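Local structure of acetyl-CoA C-acetyltransferase (Syntrophomonas wolfei subsp. wolfei, 7N7Z) at residues G95-A98 / T99-C103; G361-G364 / L365-V369. The protein probably catalyses the thiolase reaction, in which two acetyl-CoA molecules condense reversibly to acetoacetyl-CoA and free CoA. All coordinates share one frame; numbering follows the deposited sequence.

Interaction 1: G95-A98 / T99-C103; sequences GMRA and TEIAC
The guanidinium of R97 and the carboxylate of E100, one turn apart on helix 94-107, stand almost perpendicular, their planes 85° apart. Round the guanidinium the partners come in obliquely: OE2 of E100 lies 3.2 Å from NE of R97, well out of the guanidinium plane, so the salt bridge rests on charge and no N-H points at the oxygen; CG1 of I101 is likewise oblique. R97 turns toward the next turn because its chain bends at chi2 (63°), whereas E100 stays extended beyond CG. I101 crosses R97 at about a right angle, its CD1 4.1 Å from CG of R97, a branched hydrocarbon suited to the arginine's aliphatic part.

On another side of the helix, T99 folds its hydroxyl back: with OG1 beside its own backbone N (chi1 -64°), OG1 donates to O of G95 at 2.9 Å, while N of T99 donates to the same oxygen at 3.2 Å. A threonine so satisfies its buried hydroxyl. A valine here would remove this donor and would probably leave O of G95 with the backbone N-H as its one donor from the following turn. A98 and A102 are small enough to pack against V116 of strand 113-121.

NH1 of R97 hydrogen-bonds to OE1 of Q90 in the same chain; across the subunit interface, NH2 pairs with E54 and OE1 of E100 with K110 of the second subunit. Buried charge is therefore probably balanced by a network joining two subunits, in which the R97-E100 pair is the link within the helix.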
ATOM      1  N   GLY B  95      15.689 -24.228  -9.791  1.00 28.88           N
ATOM      2  CA  GLY B  95      15.785 -25.576  -9.257  1.00 30.89           C
ATOM      3  C   GLY B  95      16.951 -26.360  -9.821  1.00 29.10           C
ATOM      4  O   GLY B  95      17.511 -27.223  -9.139  1.00 30.54           O
ATOM      5  N   MET B  96      17.337 -26.076 -11.067  1.00 29.09           N
ATOM      6  CA  MET B  96      18.459 -26.775 -11.683  1.00 29.42           C
ATOM      7  C   MET B  96      19.798 -26.222 -11.204  1.00 32.97           C
ATOM      8  O   MET B  96      20.792 -26.957 -11.178  1.00 28.43           O
ATOM      9  CB  MET B  96      18.342 -26.686 -13.208  1.00 28.06           C
ATOM     10  CG  MET B  96      19.493 -27.335 -13.972  1.00 33.57           C
ATOM     11  SD  MET B  96      19.125 -28.022 -15.613  1.00 36.11           S
ATOM     12  CE  MET B  96      17.589 -28.907 -15.342  1.00 36.02           C
ATOM     13  N   ARG B  97      19.845 -24.943 -10.812  1.00 27.40           N
ATOM     14  CA  ARG B  97      21.067 -24.383 -10.241  1.00 27.69           C
ATOM     15  C   ARG B  97      21.241 -24.802  -8.787  1.00 28.92           C
ATOM     16  O   ARG B  97      22.365 -25.061  -8.344  1.00 30.11           O
ATOM     17  CB  ARG B  97      21.063 -22.855 -10.355  1.00 33.34           C
ATOM     18  CG  ARG B  97      22.405 -22.196 -10.023  1.00 31.95           C
ATOM     19  CD  ARG B  97      23.505 -22.610 -11.001  1.00 34.36           C
ATOM     20  NE  ARG B  97      24.818 -22.101 -10.619  1.00 38.05           N
ATOM     21  CZ  ARG B  97      25.352 -20.970 -11.068  1.00 36.65           C
ATOM     22  NH1 ARG B  97      24.699 -20.178 -11.902  1.00 36.07           N
ATOM     23  NH2 ARG B  97      26.574 -20.628 -10.669  1.00 33.11           N
ATOM     24  N   ALA B  98      20.143 -24.864  -8.027  1.00 24.60           N
ATOM     25  CA  ALA B  98      20.207 -25.450  -6.693  1.00 30.79           C
ATOM     26  C   ALA B  98      20.748 -26.871  -6.756  1.00 30.43           C
ATOM     27  O   ALA B  98      21.542 -27.283  -5.902  1.00 32.12           O
ATOM     28  CB  ALA B  98      18.824 -25.434  -6.042  1.00 30.19           C
ATOM     29  N   THR B  99      20.329 -27.633  -7.768  1.00 28.52           N
ATOM     30  CA  THR B  99      20.840 -28.986  -7.941  1.00 32.46           C
ATOM     31  C   THR B  99      22.346 -28.979  -8.166  1.00 31.49           C
ATOM     32  O   THR B  99      23.073 -29.789  -7.579  1.00 31.54           O
ATOM     33  CB  THR B  99      20.125 -29.665  -9.111  1.00 26.99           C
ATOM     34  OG1 THR B  99      18.732 -29.801  -8.804  1.00 30.38           O
ATOM     35  CG2 THR B  99      20.720 -31.038  -9.387  1.00 27.72           C
ATOM     36  N   GLU B 100      22.835 -28.067  -9.009  1.00 33.48           N
ATOM     37  CA  GLU B 100      24.269 -27.997  -9.271  1.00 33.06           C
ATOM     38  C   GLU B 100      25.039 -27.626  -8.010  1.00 33.67           C
ATOM     39  O   GLU B 100      26.021 -28.286  -7.651  1.00 32.71           O
ATOM     40  CB  GLU B 100      24.550 -26.988 -10.386  1.00 34.10           C
ATOM     41  CG  GLU B 100      25.940 -27.120 -10.986  1.00 38.58           C
ATOM     42  CD  GLU B 100      26.246 -26.050 -12.017  1.00 40.08           C
ATOM     43  OE1 GLU B 100      26.850 -26.384 -13.059  1.00 39.54           O
ATOM     44  OE2 GLU B 100      25.893 -24.873 -11.786  1.00 39.95           O
ATOM     45  N   ILE B 101      24.607 -26.564  -7.324  1.00 33.00           N
ATOM     46  CA  ILE B 101      25.312 -26.113  -6.126  1.00 34.71           C
ATOM     47  C   ILE B 101      25.443 -27.257  -5.128  1.00 32.34           C
ATOM     48  O   ILE B 101      26.516 -27.493  -4.560  1.00 34.03           O
ATOM     49  CB  ILE B 101      24.590 -24.904  -5.503  1.00 30.88           C
ATOM     50  CG1 ILE B 101      24.724 -23.679  -6.409  1.00 33.57           C
ATOM     51  CG2 ILE B 101      25.153 -24.606  -4.117  1.00 34.13           C
ATOM     52  CD1 ILE B 101      23.708 -22.591  -6.121  1.00 31.63           C
ATOM     53  N   ALA B 102      24.348 -27.984  -4.900  1.00 33.36           N
ATOM     54  CA  ALA B 102      24.388 -29.103  -3.966  1.00 34.84           C
ATOM     55  C   ALA B 102      25.291 -30.218  -4.478  1.00 35.53           C
ATOM     56  O   ALA B 102      26.096 -30.771  -3.719  1.00 32.31           O
ATOM     57  CB  ALA B 102      22.976 -29.633  -3.724  1.00 30.56           C
ATOM     58  N   CYS B 103      25.175 -30.560  -5.761  1.00 33.53           N
ATOM     59  CA  CYS B 103      25.959 -31.666  -6.299  1.00 35.11           C
ATOM     60  C   CYS B 103      27.449 -31.349  -6.274  1.00 38.04           C
ATOM     61  O   CYS B 103      28.267 -32.209  -5.926  1.00 35.71           O
ATOM     62  CB  CYS B 103      25.495 -31.986  -7.720  1.00 33.87           C
ATOM     63  SG  CYS B 103      23.879 -32.812  -7.795  1.00 38.84           S
TER

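Interaction 2: G361-G364 / L365-V369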
ATOM      1  N   GLY B 361      10.229 -21.015 -10.116  1.00 33.10           N
ATOM      2  CA  GLY B 361      11.257 -21.469  -9.195  1.00 32.94           C
ATOM      3  C   GLY B 361      11.350 -22.976  -9.070  1.00 29.81           C
ATOM      4  O   GLY B 361      12.433 -23.514  -8.815  1.00 30.95           O
ATOM      5  N   ALA B 362      10.230 -23.677  -9.236  1.00 30.06           N
ATOM      6  CA  ALA B 362      10.206 -25.126  -9.093  1.00 31.13           C
ATOM      7  C   ALA B 362      10.528 -25.864 -10.383  1.00 30.22           C
ATOM      8  O   ALA B 362      10.966 -27.019 -10.327  1.00 32.28           O
ATOM      9  CB  ALA B 362       8.831 -25.582  -8.590  1.00 30.98           C
ATOM     10  N   THR B 363      10.339 -25.222 -11.539  1.00 31.52           N
ATOM     11  CA  THR B 363      10.395 -25.945 -12.806  1.00 31.19           C
ATOM     12  C   THR B 363      11.774 -26.538 -13.057  1.00 31.41           C
ATOM     13  O   THR B 363      11.891 -27.657 -13.572  1.00 30.55           O
ATOM     14  CB  THR B 363      10.003 -25.016 -13.954  1.00 32.30           C
ATOM     15  OG1 THR B 363       8.633 -24.622 -13.809  1.00 33.11           O
ATOM     16  CG2 THR B 363      10.192 -25.715 -15.293  1.00 33.16           C
ATOM     17  N   GLY B 364      12.831 -25.800 -12.714  1.00 30.57           N
ATOM     18  CA  GLY B 364      14.176 -26.290 -12.971  1.00 32.32           C
ATOM     19  C   GLY B 364      14.407 -27.685 -12.425  1.00 31.18           C
ATOM     20  O   GLY B 364      15.088 -28.502 -13.050  1.00 30.09           O
ATOM     21  N   LEU B 365      13.848 -27.973 -11.249  1.00 27.91           N
ATOM     22  CA  LEU B 365      13.941 -29.305 -10.664  1.00 30.27           C
ATOM     23  C   LEU B 365      12.752 -30.182 -11.026  1.00 31.38           C
ATOM     24  O   LEU B 365      12.879 -31.410 -11.033  1.00 32.32           O
ATOM     25  CB  LEU B 365      14.055 -29.206  -9.141  1.00 27.18           C
ATOM     26  CG  LEU B 365      14.190 -30.534  -8.390  1.00 30.14           C
ATOM     27  CD1 LEU B 365      15.416 -31.303  -8.860  1.00 29.74           C
ATOM     28  CD2 LEU B 365      14.250 -30.288  -6.890  1.00 27.45           C
ATOM     29  N   ARG B 366      11.599 -29.577 -11.320  1.00 27.85           N
ATOM     30  CA  ARG B 366      10.426 -30.356 -11.700  1.00 31.78           C
ATOM     31  C   ARG B 366      10.731 -31.253 -12.892  1.00 30.30           C
ATOM     32  O   ARG B 366      10.438 -32.455 -12.873  1.00 31.04           O
ATOM     33  CB  ARG B 366       9.259 -29.419 -12.022  1.00 28.07           C
ATOM     34  CG  ARG B 366       7.882 -30.027 -11.794  1.00 31.02           C
ATOM     35  CD  ARG B 366       7.426 -30.866 -12.982  1.00 28.39           C
ATOM     36  NE  ARG B 366       7.219 -30.054 -14.177  1.00 33.53           N
ATOM     37  CZ  ARG B 366       7.252 -30.517 -15.419  1.00 34.97           C
ATOM     38  NH1 ARG B 366       7.481 -31.795 -15.677  1.00 34.34           N
ATOM     39  NH2 ARG B 366       7.050 -29.676 -16.429  1.00 34.00           N
ATOM     40  N   ILE B 367      11.326 -30.685 -13.944  1.00 29.71           N
ATOM     41  CA  ILE B 367      11.569 -31.453 -15.156  1.00 30.35           C
ATOM     42  C   ILE B 367      12.641 -32.513 -14.945  1.00 35.23           C
ATOM     43  O   ILE B 367      12.668 -33.511 -15.673  1.00 32.21           O
ATOM     44  CB  ILE B 367      11.935 -30.512 -16.320  1.00 36.57           C
ATOM     45  CG1 ILE B 367      13.219 -29.734 -16.023  1.00 34.60           C
ATOM     46  CG2 ILE B 367      10.789 -29.544 -16.595  1.00 34.86           C
ATOM     47  CD1 ILE B 367      13.763 -29.000 -17.235  1.00 36.73           C
ATOM     48  N   ILE B 368      13.531 -32.328 -13.968  1.00 32.53           N
ATOM     49  CA  ILE B 368      14.452 -33.402 -13.611  1.00 32.86           C
ATOM     50  C   ILE B 368      13.691 -34.543 -12.951  1.00 32.02           C
ATOM     51  O   ILE B 368      13.912 -35.719 -13.261  1.00 34.14           O
ATOM     52  CB  ILE B 368      15.572 -32.874 -12.697  1.00 34.92           C
ATOM     53  CG1 ILE B 368      16.491 -31.914 -13.450  1.00 35.13           C
ATOM     54  CG2 ILE B 368      16.390 -34.023 -12.143  1.00 29.23           C
ATOM     55  CD1 ILE B 368      17.287 -31.019 -12.529  1.00 33.66           C
ATOM     56  N   VAL B 369      12.781 -34.214 -12.031  1.00 31.03           N
ATOM     57  CA  VAL B 369      11.961 -35.238 -11.388  1.00 32.89           C
ATOM     58  C   VAL B 369      11.149 -35.994 -12.432  1.00 32.30           C
ATOM     59  O   VAL B 369      11.127 -37.230 -12.455  1.00 35.41           O
ATOM     60  CB  VAL B 369      11.049 -34.600 -10.323  1.00 34.25           C
ATOM     61  CG1 VAL B 369       9.989 -35.593  -9.863  1.00 34.16           C
ATOM     62  CG2 VAL B 369      11.869 -34.101  -9.144  1.00 30.12           C
TER
HETATM   63  O   HOH W   1       7.568 -27.093 -14.260  1.00 34.39           O
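A362 and R366 are joined by the straighter of two backbone bonds to one carbonyl: N of R366 donates to O of A362 at 2.8 Å, in the carbonyl plane, and N of L365 adds a weak bond at 3.2 Å with an N-H...O angle of only 130°. The next bond is regular, N of I367 to O of T363 at 3.1 Å. The helix is kinked at L365 and I368, where neither N makes the regular bond to the turn before; N of L365 has the weak one to A362 instead.

Among the polar side chains, a water bridges T363 and R366. It donates to OG1 of T363 at 2.7 Å and accepts from NE of R366 at 3.0 Å. The arginine chain, bent at chi2 (-83°) and chi3 (-66°), brings NE round to this water, while NH1 bonds to S370. OG1 of T363 also hydrogen-bonds to O of P359 and to ND1 of H358, so a small hydroxyl that can both give and accept suits this spot.

The remaining contacts are made by methyl groups. CG2 of T363 meets CG2 of I367 at 4.1 Å, the two side chains crossing at a slant. That same isoleucine methyl lies over one face of the R366 guanidinium, toward its rim, 3.7 Å above the plane. The CD1 methyl of I368 packs against the carbonyl oxygen O of G364 at 3.4 Å, a glycine whose lack of a side chain keeps this part of the helix slim.

Such an arrangement belongs to the start of the buried helix that follows the Gly-His-Pro motif in the C-terminal half of thiolases. H358 is the predicted proton acceptor, and T363, bonded to its ND1, is a second-shell residue consistent with holding the imidazole in orientation.

Overall arrangement
From the N terminus, the chain first passes the predicted nucleophile C92 and enters helix 94-107, where interaction 1 spans successive turns; much later, just after H358, it enters helix 360-378 and interaction 2. Each is local to its helix and closes no long loop, and the two follow in series, neither nesting nor crossing. Their centres are 11 Å apart, yet they touch: CE of M96 lies 3.5 Å from CD1 of I368, and CD1 of L365 packs on T99. Two buried helices, one from the N-terminal and one from the C-terminal thiolase domain, are thereby joined, and the chain just ahead of each carries a predicted active-site residue.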